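PDB 7C8Z: salicylate 5-hydroxylase, large oxygenase component from Ralstonia sp., which catalyses, as the oxygenase component of a multicomponent enzyme system, the 5-hydroxylation of salicylate to gentisate, using a [2Fe-2S] cluster and a mononuclear iron. Local coordinates for residues L62-Y70 against T325-Q333. Sequence-based numbering, arbitrary orientation.
Sequences LFYANHWCY and TIFPSVIIQ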
loop_
_atom_site.group_PDB
_atom_site.type_symbol
_atom_site.label_atom_id
_atom_site.label_comp_id
_atom_site.label_asym_id
_atom_site.label_seq_id
_atom_site.Cartn_x
_atom_site.Cartn_y
_atom_site.Cartn_z
ATOM N N LEU A 62 -12.622 20.955 17.471
ATOM C CA LEU A 62 -13.058 19.920 18.400
ATOM C C LEU A 62 -11.913 19.208 19.096
ATOM O O LEU A 62 -12.099 18.714 20.208
ATOM C CB LEU A 62 -13.923 18.878 17.677
ATOM C CG LEU A 62 -15.326 19.305 17.231
ATOM C CD1 LEU A 62 -15.985 20.208 18.256
ATOM C CD2 LEU A 62 -15.295 19.988 15.878
ATOM N N PHE A 63 -10.736 19.150 18.474
ATOM C CA PHE A 63 -9.582 18.463 19.037
ATOM C C PHE A 63 -8.493 19.394 19.542
ATOM O O PHE A 63 -7.811 19.055 20.511
ATOM C CB PHE A 63 -8.968 17.519 17.996
ATOM C CG PHE A 63 -9.809 16.317 17.707
ATOM C CD1 PHE A 63 -10.854 16.387 16.801
ATOM C CD2 PHE A 63 -9.557 15.115 18.342
ATOM C CE1 PHE A 63 -11.634 15.278 16.535
ATOM C CE2 PHE A 63 -10.330 14.002 18.078
ATOM C CZ PHE A 63 -11.372 14.083 17.175
ATOM N N TYR A 64 -8.306 20.549 18.909
ATOM C CA TYR A 64 -7.219 21.451 19.253
ATOM C C TYR A 64 -7.676 22.672 20.038
ATOM O O TYR A 64 -6.848 23.533 20.346
ATOM C CB TYR A 64 -6.492 21.904 17.983
ATOM C CG TYR A 64 -5.949 20.773 17.137
ATOM C CD1 TYR A 64 -5.604 19.554 17.705
ATOM C CD2 TYR A 64 -5.776 20.928 15.770
ATOM C CE1 TYR A 64 -5.105 18.518 16.934
ATOM C CE2 TYR A 64 -5.273 19.899 14.988
ATOM C CZ TYR A 64 -4.939 18.695 15.576
ATOM O OH TYR A 64 -4.443 17.670 14.800
ATOM N N ALA A 65 -8.960 22.770 20.375
ATOM C CA ALA A 65 -9.461 23.949 21.067
ATOM C C ALA A 65 -10.742 23.604 21.810
ATOM O O ALA A 65 -11.568 22.836 21.311
ATOM C CB ALA A 65 -9.712 25.100 20.089
ATOM N N ASN A 66 -10.888 24.171 23.009
ATOM C CA ASN A 66 -12.121 24.132 23.794
ATOM C C ASN A 66 -12.526 22.719 24.197
ATOM O O ASN A 66 -13.685 22.485 24.554
ATOM C CB ASN A 66 -13.279 24.805 23.046
ATOM C CG ASN A 66 -13.075 26.298 22.881
ATOM O OD1 ASN A 66 -12.952 26.797 21.763
ATOM N ND2 ASN A 66 -13.039 27.022 24.000
ATOM N N HIS A 67 -11.600 21.762 24.168
ATOM C CA HIS A 67 -11.955 20.391 24.499
ATOM C C HIS A 67 -10.798 19.710 25.205
ATOM O O HIS A 67 -9.636 19.921 24.853
ATOM C CB HIS A 67 -12.333 19.592 23.248
ATOM C CG HIS A 67 -13.611 20.037 22.617
ATOM N ND1 HIS A 67 -13.661 21.021 21.653
ATOM C CD2 HIS A 67 -14.891 19.646 22.823
ATOM C CE1 HIS A 67 -14.915 21.213 21.289
ATOM N NE2 HIS A 67 -15.682 20.389 21.982
ATOM N N TRP A 68 -11.132 18.887 26.193
ATOM C CA TRP A 68 -10.180 17.963 26.784
ATOM C C TRP A 68 -10.207 16.683 25.967
ATOM O O TRP A 68 -11.280 16.130 25.709
ATOM C CB TRP A 68 -10.523 17.656 28.241
ATOM C CG TRP A 68 -10.439 18.821 29.166
ATOM C CD1 TRP A 68 -11.474 19.585 29.606
ATOM C CD2 TRP A 68 -9.259 19.340 29.793
ATOM N NE1 TRP A 68 -11.013 20.557 30.461
ATOM C CE2 TRP A 68 -9.656 20.426 30.593
ATOM C CE3 TRP A 68 -7.906 18.992 29.751
ATOM C CZ2 TRP A 68 -8.752 21.168 31.345
ATOM C CZ3 TRP A 68 -7.008 19.729 30.498
ATOM C CH2 TRP A 68 -7.435 20.806 31.285
ATOM N N CYS A 69 -9.036 16.213 25.566
ATOM C CA CYS A 69 -8.927 14.986 24.800
ATOM C C CYS A 69 -8.117 13.979 25.600
ATOM O O CYS A 69 -7.183 14.346 26.321
ATOM C CB CYS A 69 -8.279 15.233 23.437
ATOM S SG CYS A 69 -9.264 16.295 22.355
ATOM N N TYR A 70 -8.503 12.715 25.487
ATOM C CA TYR A 70 -7.912 11.655 26.291
ATOM C C TYR A 70 -6.462 11.422 25.885
ATOM O O TYR A 70 -6.129 11.399 24.695
ATOM C CB TYR A 70 -8.729 10.373 26.117
ATOM C CG TYR A 70 -8.187 9.146 26.808
ATOM C CD1 TYR A 70 -8.489 8.886 28.137
ATOM C CD2 TYR A 70 -7.399 8.228 26.123
ATOM C CE1 TYR A 70 -8.008 7.758 28.768
ATOM C CE2 TYR A 70 -6.910 7.099 26.750
ATOM C CZ TYR A 70 -7.222 6.869 28.073
ATOM O OH TYR A 70 -6.751 5.750 28.715
ATOM N N THR A 325 -19.500 8.322 26.321
ATOM C CA THR A 325 -18.764 9.000 25.263
ATOM C C THR A 325 -18.343 10.383 25.744
ATOM O O THR A 325 -19.201 11.219 26.063
ATOM C CB THR A 325 -19.605 9.110 23.991
ATOM O OG1 THR A 325 -20.946 9.497 24.326
ATOM C CG2 THR A 325 -19.627 7.780 23.259
ATOM N N ILE A 326 -17.031 10.613 25.811
ATOM C CA ILE A 326 -16.472 11.930 26.096
ATOM C C ILE A 326 -15.951 12.496 24.780
ATOM O O ILE A 326 -14.958 12.007 24.218
ATOM C CB ILE A 326 -15.375 11.873 27.168
ATOM C CG1 ILE A 326 -15.976 11.440 28.507
ATOM C CG2 ILE A 326 -14.703 13.233 27.314
ATOM C CD1 ILE A 326 -14.975 11.377 29.633
ATOM N N PHE A 327 -16.652 13.522 24.304
ATOM C CA PHE A 327 -16.405 14.117 23.000
ATOM C C PHE A 327 -15.123 14.946 23.028
ATOM O O PHE A 327 -14.887 15.692 23.982
ATOM C CB PHE A 327 -17.593 15.004 22.616
ATOM C CG PHE A 327 -17.846 15.097 21.135
ATOM C CD1 PHE A 327 -18.459 14.057 20.453
ATOM C CD2 PHE A 327 -17.494 16.239 20.431
ATOM C CE1 PHE A 327 -18.709 14.148 19.094
ATOM C CE2 PHE A 327 -17.736 16.337 19.075
ATOM C CZ PHE A 327 -18.346 15.290 18.404
ATOM N N PRO A 328 -14.301 14.880 21.973
ATOM C CA PRO A 328 -14.562 14.039 20.805
ATOM C C PRO A 328 -13.693 12.790 20.757
ATOM O O PRO A 328 -13.741 12.054 19.771
ATOM C CB PRO A 328 -14.193 14.964 19.651
ATOM C CG PRO A 328 -12.988 15.714 20.199
ATOM C CD PRO A 328 -13.166 15.787 21.722
ATOM N N SER A 329 -12.914 12.550 21.812
ATOM C CA SER A 329 -11.747 11.697 21.685
ATOM C C SER A 329 -11.884 10.309 22.288
ATOM O O SER A 329 -11.118 9.422 21.897
ATOM C CB SER A 329 -10.520 12.375 22.316
ATOM O OG SER A 329 -10.376 12.021 23.682
ATOM N N VAL A 330 -12.795 10.073 23.237
ATOM C CA VAL A 330 -12.695 8.817 23.971
ATOM C C VAL A 330 -14.051 8.232 24.336
ATOM O O VAL A 330 -15.065 8.928 24.429
ATOM C CB VAL A 330 -11.823 8.978 25.242
ATOM C CG1 VAL A 330 -12.609 9.626 26.371
ATOM C CG2 VAL A 330 -11.223 7.634 25.667
ATOM N N ILE A 331 -14.040 6.915 24.524
ATOM C CA ILE A 331 -15.150 6.169 25.090
ATOM C C ILE A 331 -14.647 5.469 26.343
ATOM O O ILE A 331 -13.574 4.858 26.327
ATOM C CB ILE A 331 -15.705 5.144 24.087
ATOM C CG1 ILE A 331 -16.395 5.863 22.932
ATOM C CG2 ILE A 331 -16.657 4.172 24.781
ATOM C CD1 ILE A 331 -16.090 5.265 21.584
ATOM N N ILE A 332 -15.417 5.553 27.421
ATOM C CA ILE A 332 -15.181 4.768 28.624
ATOM C C ILE A 332 -16.240 3.682 28.634
ATOM O O ILE A 332 -17.442 3.970 28.681
ATOM C CB ILE A 332 -15.241 5.623 29.899
ATOM C CG1 ILE A 332 -13.942 6.406 30.084
ATOM C CG2 ILE A 332 -15.473 4.743 31.112
ATOM C CD1 ILE A 332 -13.856 7.664 29.252
ATOM N N GLN A 333 -15.799 2.436 28.567
ATOM C CA GLN A 333 -16.697 1.301 28.480
ATOM C C GLN A 333 -16.678 0.563 29.804
ATOM O O GLN A 333 -15.609 0.142 30.274
ATOM C CB GLN A 333 -16.294 0.360 27.348
ATOM C CG GLN A 333 -16.780 -1.066 27.547
ATOM C CD GLN A 333 -15.659 -2.082 27.457
ATOM O OE1 GLN A 333 -14.844 -2.047 26.531
ATOM N NE2 GLN A 333 -15.609 -2.995 28.423
#
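Pro-328 packs against Phe-63, Leu-62 and Cys-69 and makes the largest share of the contact of any single residue; Ser-329 and Val-330 on Tyr-70 form a second patch. Pro-328 CG sits almost exactly over the centre of the Phe-63 ring, 3.7 Å from the centroid and 7° off the normal, a CH-pi contact. On the same side of the pyrrolidine, Cys-69 SG meets CD at 4.0 Å; CB of His-67 also lies near CD. Leu-62 CB approaches Pro-328 CG, and its CG reaches the edge of the Phe-327 ring at CE2 (4.2 Å). The peptide bond before Pro-328 is cis, consistent with the way Pro-328 CB lies over one face of the Phe-327 ring.

One hydrogen bond joins the two segments. The amide of Tyr-70 points at Ser-329 OG, 2.7 Å from N to OG and nearly straight at 177°. Next to it Val-330 CG2 lies over one face of the Tyr-70 ring, 4.0 Å from the centroid; with chi1 at 176°, Tyr-70 swings CG away from its own amide and brings the ring under this methyl. The phenol end runs on to a hydrogen bond with Thr-341. Ile-326 is opposed by two residues, Ser-329 and Val-330, a classic beta bulge at the turn between strands 321-326 and 330-335. His-67 is held from both nitrogens: ND1 donates to Ala-65 O (2.8 Å), while NE2 is bonded to Tyr-435.

The hairpin thus packs the catalytic-domain sheet against the end of helix 52-63 and strand 69-73, outermost within this chain in the Rieske-domain sheet, an interdomain contact of the ring-hydroxylating oxygenase alpha subunit, away from cluster and iron. Trp-231 meets Phe-63 edge-to-face, helix 427-440 covers Leu-62 and Phe-327, and Phe-186 of strand 184-188 packs on Val-330.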